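Local coordinates for SusD superfamily protein (Parabacteroides distasonis, PDB 3OTN), which probably binds carbohydrate at the cell surface as an outer-membrane protein of the SusD family, taking part in nutrient uptake, at residues Y27-V32 with I90-L95; D85-I90 with P137-V142. All coordinates share one frame; numbering follows the deposited sequence.

Contact 1 of 2, residues Y27-V32 with I90-L95; sequences YLKNTV and IANCNL. With EDO (1,2-ethanediol), chain R.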
ATOM      1  N   TYR A  27      14.366  -7.787  -4.512  1.00 18.88           N
ATOM      2  CA  TYR A  27      13.452  -7.787  -3.361  1.00 20.17           C
ATOM      3  C   TYR A  27      13.947  -6.954  -2.174  1.00 18.48           C
ATOM      4  O   TYR A  27      13.145  -6.604  -1.309  1.00 18.46           O
ATOM      5  CB  TYR A  27      13.195  -9.216  -2.854  1.00 20.47           C
ATOM      6  CG  TYR A  27      12.468 -10.190  -3.799  1.00 17.61           C
ATOM      7  CD1 TYR A  27      13.058 -10.696  -4.961  1.00 19.07           C
ATOM      8  CD2 TYR A  27      11.184 -10.614  -3.497  1.00 16.37           C
ATOM      9  CE1 TYR A  27      12.351 -11.602  -5.797  1.00 19.05           C
ATOM     10  CE2 TYR A  27      10.486 -11.500  -4.308  1.00 19.41           C
ATOM     11  CZ  TYR A  27      11.060 -12.013  -5.435  1.00 20.33           C
ATOM     12  OH  TYR A  27      10.281 -12.908  -6.177  1.00 17.85           O
ATOM     13  N   LEU A  28      15.239  -6.668  -2.120  1.00 17.47           N
ATOM     14  CA  LEU A  28      15.862  -6.105  -0.917  1.00 19.08           C
ATOM     15  C   LEU A  28      15.228  -4.802  -0.489  1.00 18.61           C
ATOM     16  O   LEU A  28      14.933  -4.603   0.689  1.00 17.98           O
ATOM     17  CB  LEU A  28      17.368  -5.895  -1.118  1.00 18.51           C
ATOM     18  CG  LEU A  28      18.208  -7.159  -1.263  1.00 24.71           C
ATOM     19  CD1 LEU A  28      19.677  -6.762  -1.549  1.00 24.84           C
ATOM     20  CD2 LEU A  28      18.043  -8.046  -0.034  1.00 20.31           C
ATOM     21  N   LYS A  29      14.969  -3.932  -1.461  1.00 18.42           N
ATOM     22  CA  LYS A  29      14.430  -2.611  -1.141  1.00 19.88           C
ATOM     23  C   LYS A  29      12.897  -2.609  -1.024  1.00 18.13           C
ATOM     24  O   LYS A  29      12.290  -1.547  -0.878  1.00 18.71           O
ATOM     25  CB  LYS A  29      15.004  -1.536  -2.084  1.00 19.54           C
ATOM     26  CG  LYS A  29      16.475  -1.183  -1.757  1.00 24.65           C
ATOM     27  CD  LYS A  29      16.528  -0.376  -0.457  1.00 29.00           C
ATOM     28  CE  LYS A  29      17.889   0.129  -0.117  1.00 39.79           C
ATOM     29  NZ  LYS A  29      18.757  -0.969   0.132  1.00 25.52           N
ATOM     30  N   ASN A  30      12.269  -3.794  -1.017  1.00 19.41           N
ATOM     31  CA  ASN A  30      10.883  -3.928  -0.542  1.00 18.78           C
ATOM     32  C   ASN A  30      10.649  -3.473   0.926  1.00 18.19           C
ATOM     33  O   ASN A  30       9.496  -3.310   1.357  1.00 19.32           O
ATOM     34  CB  ASN A  30      10.375  -5.381  -0.689  1.00 17.40           C
ATOM     35  CG  ASN A  30      10.074  -5.786  -2.133  1.00 18.87           C
ATOM     36  OD1 ASN A  30      10.596  -5.208  -3.124  1.00 23.37           O
ATOM     37  ND2 ASN A  30       9.280  -6.833  -2.266  1.00 11.59           N
ATOM     38  N   THR A  31      11.729  -3.321   1.685  1.00 17.22           N
ATOM     39  CA  THR A  31      11.701  -2.702   2.987  1.00 18.90           C
ATOM     40  C   THR A  31      11.030  -1.342   2.935  1.00 18.15           C
ATOM     41  O   THR A  31      10.334  -0.974   3.870  1.00 18.32           O
ATOM     42  CB  THR A  31      13.102  -2.535   3.570  1.00 19.94           C
ATOM     43  OG1 THR A  31      13.890  -1.785   2.629  1.00 21.52           O
ATOM     44  CG2 THR A  31      13.743  -3.895   3.857  1.00 20.50           C
ATOM     45  N   VAL A  32      11.144  -0.628   1.821  1.00 19.23           N
ATOM     46  CA  VAL A  32      10.548   0.730   1.732  1.00 17.88           C
ATOM     47  C   VAL A  32       9.027   0.764   1.941  1.00 17.90           C
ATOM     48  O   VAL A  32       8.480   1.779   2.399  1.00 17.70           O
ATOM     49  CB  VAL A  32      10.908   1.443   0.387  1.00 18.66           C
ATOM     50  CG1 VAL A  32      10.090   0.859  -0.781  1.00 18.84           C
ATOM     51  CG2 VAL A  32      10.700   2.936   0.503  1.00 20.46           C
ATOM     52  N   ILE A  90      15.505   0.171  -7.847  1.00 18.61           N
ATOM     53  CA  ILE A  90      15.567   0.282  -9.310  1.00 18.44           C
ATOM     54  C   ILE A  90      16.988   0.018  -9.791  1.00 17.94           C
ATOM     55  O   ILE A  90      17.175  -0.735 -10.770  1.00 20.88           O
ATOM     56  CB  ILE A  90      14.987   1.673  -9.814  1.00 17.57           C
ATOM     57  CG1 ILE A  90      13.460   1.668  -9.684  1.00 17.51           C
ATOM     58  CG2 ILE A  90      15.407   1.971 -11.294  1.00 13.53           C
ATOM     59  CD1 ILE A  90      12.862   3.089  -9.475  1.00 14.41           C
ATOM     60  N   ALA A  91      17.982   0.549  -9.078  1.00 19.78           N
ATOM     61  CA  ALA A  91      19.418   0.285  -9.417  1.00 20.46           C
ATOM     62  C   ALA A  91      19.725  -1.195  -9.284  1.00 18.19           C
ATOM     63  O   ALA A  91      20.420  -1.763 -10.140  1.00 18.77           O
ATOM     64  CB  ALA A  91      20.417   1.125  -8.566  1.00 18.65           C
ATOM     65  N   ASN A  92      19.197  -1.830  -8.235  1.00 19.14           N
ATOM     66  CA  ASN A  92      19.338  -3.288  -8.084  1.00 21.66           C
ATOM     67  C   ASN A  92      18.719  -4.022  -9.253  1.00 19.62           C
ATOM     68  O   ASN A  92      19.326  -4.940  -9.781  1.00 19.36           O
ATOM     69  CB  ASN A  92      18.717  -3.835  -6.765  1.00 20.45           C
ATOM     70  CG  ASN A  92      19.517  -3.465  -5.523  1.00 23.61           C
ATOM     71  OD1 ASN A  92      20.741  -3.409  -5.556  1.00 29.40           O
ATOM     72  ND2 ASN A  92      18.824  -3.236  -4.420  1.00 17.67           N
ATOM     73  N   CYS A  93      17.522  -3.608  -9.660  1.00 20.39           N
ATOM     74  CA  CYS A  93      16.845  -4.228 -10.782  1.00 17.56           C
ATOM     75  C   CYS A  93      17.574  -4.066 -12.100  1.00 18.50           C
ATOM     76  O   CYS A  93      17.628  -5.029 -12.899  1.00 16.67           O
ATOM     77  CB  CYS A  93      15.419  -3.704 -10.958  1.00 19.54           C
ATOM     78  SG  CYS A  93      14.266  -4.004  -9.584  1.00 20.82           S
ATOM     79  N   ASN A  94      18.072  -2.856 -12.380  1.00 18.79           N
ATOM     80  CA  ASN A  94      18.764  -2.599 -13.644  1.00 20.34           C
ATOM     81  C   ASN A  94      20.004  -3.455 -13.771  1.00 21.01           C
ATOM     82  O   ASN A  94      20.268  -4.024 -14.824  1.00 21.24           O
ATOM     83  CB  ASN A  94      19.097  -1.109 -13.824  1.00 20.34           C
ATOM     84  CG  ASN A  94      17.838  -0.241 -13.992  1.00 20.18           C
ATOM     85  OD1 ASN A  94      16.805  -0.743 -14.401  1.00 20.57           O
ATOM     86  ND2 ASN A  94      17.923   1.057 -13.644  1.00 18.89           N
ATOM     87  N   LEU A  95      20.750  -3.581 -12.683  1.00 21.16           N
ATOM     88  CA  LEU A  95      21.964  -4.387 -12.680  1.00 21.34           C
ATOM     89  C   LEU A  95      21.641  -5.888 -12.773  1.00 21.26           C
ATOM     90  O   LEU A  95      22.303  -6.644 -13.510  1.00 19.16           O
ATOM     91  CB  LEU A  95      22.777  -4.059 -11.410  1.00 25.78           C
ATOM     92  CG  LEU A  95      24.158  -4.681 -11.191  1.00 39.06           C
ATOM     93  CD1 LEU A  95      25.013  -4.585 -12.454  1.00 36.63           C
ATOM     94  CD2 LEU A  95      24.845  -4.007  -9.992  1.00 46.67           C
TER
HETATM   95  C1  EDO R 631      18.750  -3.157 -17.543  1.00 38.42           C
HETATM   96  O1  EDO R 631      20.140  -2.899 -17.680  1.00 47.95           O
HETATM   97  C2  EDO R 631      18.053  -2.897 -18.870  1.00 51.20           C
HETATM   98  O2  EDO R 631      16.694  -2.506 -18.645  1.00 49.22           O
HETATM   99  O   HOH W   1      16.214  -3.962  -4.141  1.00 18.53           O
HETATM  100  O   HOH W   2      19.868  -2.543  -2.076  1.00 38.92           O
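Asn92 and Lys29 both carry CG anti to their own carbonyl carbon, beside the backbone N (chi1 -72° and -74°), and from these starting points the two side chains reach for each other and cross at about a right angle. The lysine chain then bends at chi2 and again at chi4, bringing NZ within bonding distance of a water that also takes a hydrogen from Asn92 ND2. Where they touch, the amide nitrogen does the work: Asn92 ND2 comes up to Lys29 CG at 4.1 Å, and Leu28 CB is grazed more loosely by the same nitrogen.

Two waters make the polar connection. One accepts from Asn92 ND2 at 2.7 Å and from the backbone Lys29 N at 3.0 Å; the other accepts from Asn92 ND2 at 2.7 Å and from Lys29 NZ at 2.9 Å. The single amide NH2 therefore spends its donors on two separate waters, one tying it to the backbone of the short 3-10 turn and one to the lysine tip. The joint is small and hydrated, with just 84 Å² buried over both sides, so it is a water-mediated surface seam and not a packed interface.

In the fold, it joins the loop that follows helix 15-25 to helix 79-100, at the surface of the protein. Lys29 also lies on Asp85 and Ala88 of that helix, while the amide of Asn30 is hydrogen-bonded to the hydroxyl of Tyr251 and Tyr27 to Glu117 of helix 108-133.

Contact 2 of 2, residues D85-I90 with P137-V142; sequences DCYAGI and PKITTV. With EDO (1,2-ethanediol), chain R.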
ATOM      1  N   ASP A  85      15.107   4.759  -1.423  1.00 16.35           N
ATOM      2  CA  ASP A  85      15.000   3.288  -1.426  1.00 18.66           C
ATOM      3  C   ASP A  85      14.361   2.763  -2.681  1.00 18.00           C
ATOM      4  O   ASP A  85      14.776   1.724  -3.134  1.00 19.41           O
ATOM      5  CB  ASP A  85      14.186   2.744  -0.259  1.00 18.78           C
ATOM      6  CG  ASP A  85      14.906   2.868   1.076  1.00 24.86           C
ATOM      7  OD1 ASP A  85      16.095   3.285   1.144  1.00 26.81           O
ATOM      8  OD2 ASP A  85      14.231   2.578   2.071  1.00 26.02           O
ATOM      9  N   CYS A  86      13.339   3.451  -3.217  1.00 17.90           N
ATOM     10  CA  CYS A  86      12.802   3.081  -4.525  1.00 18.71           C
ATOM     11  C   CYS A  86      13.891   3.142  -5.585  1.00 17.10           C
ATOM     12  O   CYS A  86      14.053   2.197  -6.372  1.00 19.66           O
ATOM     13  CB  CYS A  86      11.580   3.928  -4.932  1.00 17.86           C
ATOM     14  SG  CYS A  86      10.072   3.438  -4.006  1.00 17.46           S
ATOM     15  N   TYR A  87      14.663   4.226  -5.604  1.00 18.40           N
ATOM     16  CA  TYR A  87      15.741   4.323  -6.591  1.00 17.94           C
ATOM     17  C   TYR A  87      16.862   3.308  -6.349  1.00 17.66           C
ATOM     18  O   TYR A  87      17.394   2.766  -7.327  1.00 17.65           O
ATOM     19  CB  TYR A  87      16.262   5.764  -6.796  1.00 16.85           C
ATOM     20  CG  TYR A  87      15.434   6.452  -7.865  1.00 17.61           C
ATOM     21  CD1 TYR A  87      15.489   6.043  -9.183  1.00 16.99           C
ATOM     22  CD2 TYR A  87      14.521   7.435  -7.526  1.00 18.87           C
ATOM     23  CE1 TYR A  87      14.683   6.636 -10.151  1.00 17.95           C
ATOM     24  CE2 TYR A  87      13.745   8.045  -8.474  1.00 20.92           C
ATOM     25  CZ  TYR A  87      13.809   7.632  -9.782  1.00 17.93           C
ATOM     26  OH  TYR A  87      12.968   8.245 -10.700  1.00 18.78           O
ATOM     27  N   ALA A  88      17.179   3.005  -5.088  1.00 16.40           N
ATOM     28  CA  ALA A  88      18.150   1.908  -4.807  1.00 19.01           C
ATOM     29  C   ALA A  88      17.617   0.584  -5.344  1.00 17.59           C
ATOM     30  O   ALA A  88      18.346  -0.181  -5.938  1.00 17.57           O
ATOM     31  CB  ALA A  88      18.465   1.803  -3.285  1.00 18.97           C
ATOM     32  N   GLY A  89      16.329   0.315  -5.121  1.00 19.17           N
ATOM     33  CA  GLY A  89      15.678  -0.874  -5.663  1.00 19.63           C
ATOM     34  C   GLY A  89      15.749  -0.965  -7.183  1.00 19.59           C
ATOM     35  O   GLY A  89      16.028  -2.035  -7.730  1.00 15.82           O
ATOM     36  N   ILE A  90      15.505   0.171  -7.847  1.00 18.61           N
ATOM     37  CA  ILE A  90      15.567   0.282  -9.310  1.00 18.44           C
ATOM     38  C   ILE A  90      16.988   0.018  -9.791  1.00 17.94           C
ATOM     39  O   ILE A  90      17.175  -0.735 -10.770  1.00 20.88           O
ATOM     40  CB  ILE A  90      14.987   1.673  -9.814  1.00 17.57           C
ATOM     41  CG1 ILE A  90      13.460   1.668  -9.684  1.00 17.51           C
ATOM     42  CG2 ILE A  90      15.407   1.971 -11.294  1.00 13.53           C
ATOM     43  CD1 ILE A  90      12.862   3.089  -9.475  1.00 14.41           C
ATOM     44  N   PRO A 137      12.955  10.738 -12.573  1.00 19.48           N
ATOM     45  CA  PRO A 137      13.960  10.269 -13.535  1.00 19.93           C
ATOM     46  C   PRO A 137      13.677   8.889 -14.115  1.00 20.21           C
ATOM     47  O   PRO A 137      13.305   7.980 -13.401  1.00 19.16           O
ATOM     48  CB  PRO A 137      15.250  10.258 -12.709  1.00 19.99           C
ATOM     49  CG  PRO A 137      15.035  11.347 -11.707  1.00 19.61           C
ATOM     50  CD  PRO A 137      13.603  11.278 -11.359  1.00 19.51           C
ATOM     51  N   LYS A 138      13.860   8.789 -15.420  1.00 20.08           N
ATOM     52  CA  LYS A 138      13.614   7.609 -16.208  1.00 21.38           C
ATOM     53  C   LYS A 138      14.943   6.870 -16.384  1.00 21.92           C
ATOM     54  O   LYS A 138      15.712   7.201 -17.271  1.00 24.97           O
ATOM     55  CB  LYS A 138      13.048   8.045 -17.557  1.00 20.47           C
ATOM     56  CG  LYS A 138      12.676   6.915 -18.514  1.00 20.87           C
ATOM     57  CD  LYS A 138      11.871   7.456 -19.706  1.00 27.47           C
ATOM     58  CE  LYS A 138      12.680   8.268 -20.626  1.00 28.34           C
ATOM     59  NZ  LYS A 138      11.881   8.661 -21.836  1.00 21.15           N
ATOM     60  N   ILE A 139      15.182   5.865 -15.534  1.00 20.65           N
ATOM     61  CA  ILE A 139      16.450   5.151 -15.433  1.00 21.29           C
ATOM     62  C   ILE A 139      16.231   3.648 -15.550  1.00 20.63           C
ATOM     63  O   ILE A 139      15.612   3.029 -14.675  1.00 19.72           O
ATOM     64  CB  ILE A 139      17.153   5.449 -14.083  1.00 23.51           C
ATOM     65  CG1 ILE A 139      17.429   6.941 -13.925  1.00 25.11           C
ATOM     66  CG2 ILE A 139      18.488   4.698 -13.976  1.00 21.21           C
ATOM     67  CD1 ILE A 139      17.867   7.327 -12.524  1.00 26.70           C
ATOM     68  N   THR A 140      16.700   3.087 -16.653  1.00 20.86           N
ATOM     69  CA  THR A 140      16.668   1.651 -16.890  1.00 23.28           C
ATOM     70  C   THR A 140      18.047   1.104 -17.225  1.00 26.51           C
ATOM     71  O   THR A 140      18.155  -0.065 -17.594  1.00 29.38           O
ATOM     72  CB  THR A 140      15.712   1.301 -18.080  1.00 25.72           C
ATOM     73  OG1 THR A 140      16.134   1.999 -19.244  1.00 26.00           O
ATOM     74  CG2 THR A 140      14.283   1.694 -17.762  1.00 24.66           C
ATOM     75  N   THR A 141      19.096   1.918 -17.123  1.00 25.69           N
ATOM     76  CA  THR A 141      20.444   1.456 -17.437  1.00 28.18           C
ATOM     77  C   THR A 141      21.273   1.507 -16.165  1.00 26.73           C
ATOM     78  O   THR A 141      20.975   2.277 -15.257  1.00 25.26           O
ATOM     79  CB  THR A 141      21.120   2.289 -18.580  1.00 32.51           C
ATOM     80  OG1 THR A 141      21.664   3.495 -18.060  1.00 40.80           O
ATOM     81  CG2 THR A 141      20.134   2.636 -19.660  1.00 32.07           C
ATOM     82  N   VAL A 142      22.311   0.674 -16.105  1.00 22.99           N
ATOM     83  CA  VAL A 142      23.189   0.644 -14.959  1.00 23.43           C
ATOM     84  C   VAL A 142      23.874   2.015 -14.861  1.00 26.29           C
ATOM     85  O   VAL A 142      24.087   2.690 -15.885  1.00 25.54           O
ATOM     86  CB  VAL A 142      24.184  -0.557 -15.013  1.00 24.91           C
ATOM     87  CG1 VAL A 142      23.375  -1.889 -15.085  1.00 25.88           C
ATOM     88  CG2 VAL A 142      25.157  -0.417 -16.178  1.00 23.08           C
TER
HETATM   89  C1  EDO R 631      18.750  -3.157 -17.543  1.00 38.42           C
HETATM   90  O1  EDO R 631      20.140  -2.899 -17.680  1.00 47.95           O
HETATM   91  C2  EDO R 631      18.053  -2.897 -18.870  1.00 51.20           C
HETATM   92  O2  EDO R 631      16.694  -2.506 -18.645  1.00 49.22           O
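Tyr87 reaches from its helix to the irregular segment 137-142 and makes the one direct hydrogen bond between the two: Tyr87 OH donates to Pro137 O at 2.7 Å. The acceptor lies at the edge of the phenol ring, in its plane, and the hydroxyl in turn sits in the carbonyl plane, on a lone pair, with a C=O...donor angle of 123°. Pro137 N is also close to the hydroxyl, but as a proline nitrogen it has no hydrogen to share.

Two apolar contacts accompany this bond. The proline ring crosses the tyrosine at about a right angle and brings Pro137 CD to 4.0 Å from Tyr87 CZ. On the ring's CE1 side the tip of an isoleucine closes in, Ile139 CD1 standing 4.0 Å from Tyr87 CE1. Ile139 CG1 is anti to its carbonyl carbon (chi1 -59°) and the chain then runs extended, which carries the terminal methyl out to the ring. A leucine here in place of Tyr87 would lack the phenol, and would probably leave the Pro137 carbonyl without this donor and the Pro137 ring and Ile139 methyl with less to pack against.

A van der Waals contact of methyl on backbone oxygen is added one helical turn along from Tyr87, where Ile90 CG2 lies 3.5 Å from Ile139 O.

Together these contacts pin the loop between helices 108-133 and 156-172 against helix 79-100, loop-to-helix packing in what is probably the N-terminal, starch-binding-associated helical part of this SusD-family protein. Leu129 of helix 108-133 touches both Tyr87 and Ile90, and Tyr126 hydrogen-bonds to Ile139 O, while Lys138 forms salt bridges with Glu158 and Glu162 of helix 156-172.

In the fold
Both contacts use helix 79-100, sharing Ile90, and their centres lie about 8 Å apart. Contact 1 is a surface contact whose touching residues are all at least partly exposed, and its polar links run through water; contact 2 is partly buried, more than twice as extensive, and combines a direct hydrogen bond with apolar packing. The helix thus carries the loop after helix 15-25 through contact 1 and the loop after helix 108-133 through contact 2. The segments meet directly too: Asn94 ND2 approaches Ile139 O in a weak hydrogen bond, and Lys29 CB packs on Asp85 O. A single ethanediol molecule, probably from the crystallisation liquor, touches both, bonded to Asn94 O and, weakly, to Thr140 O.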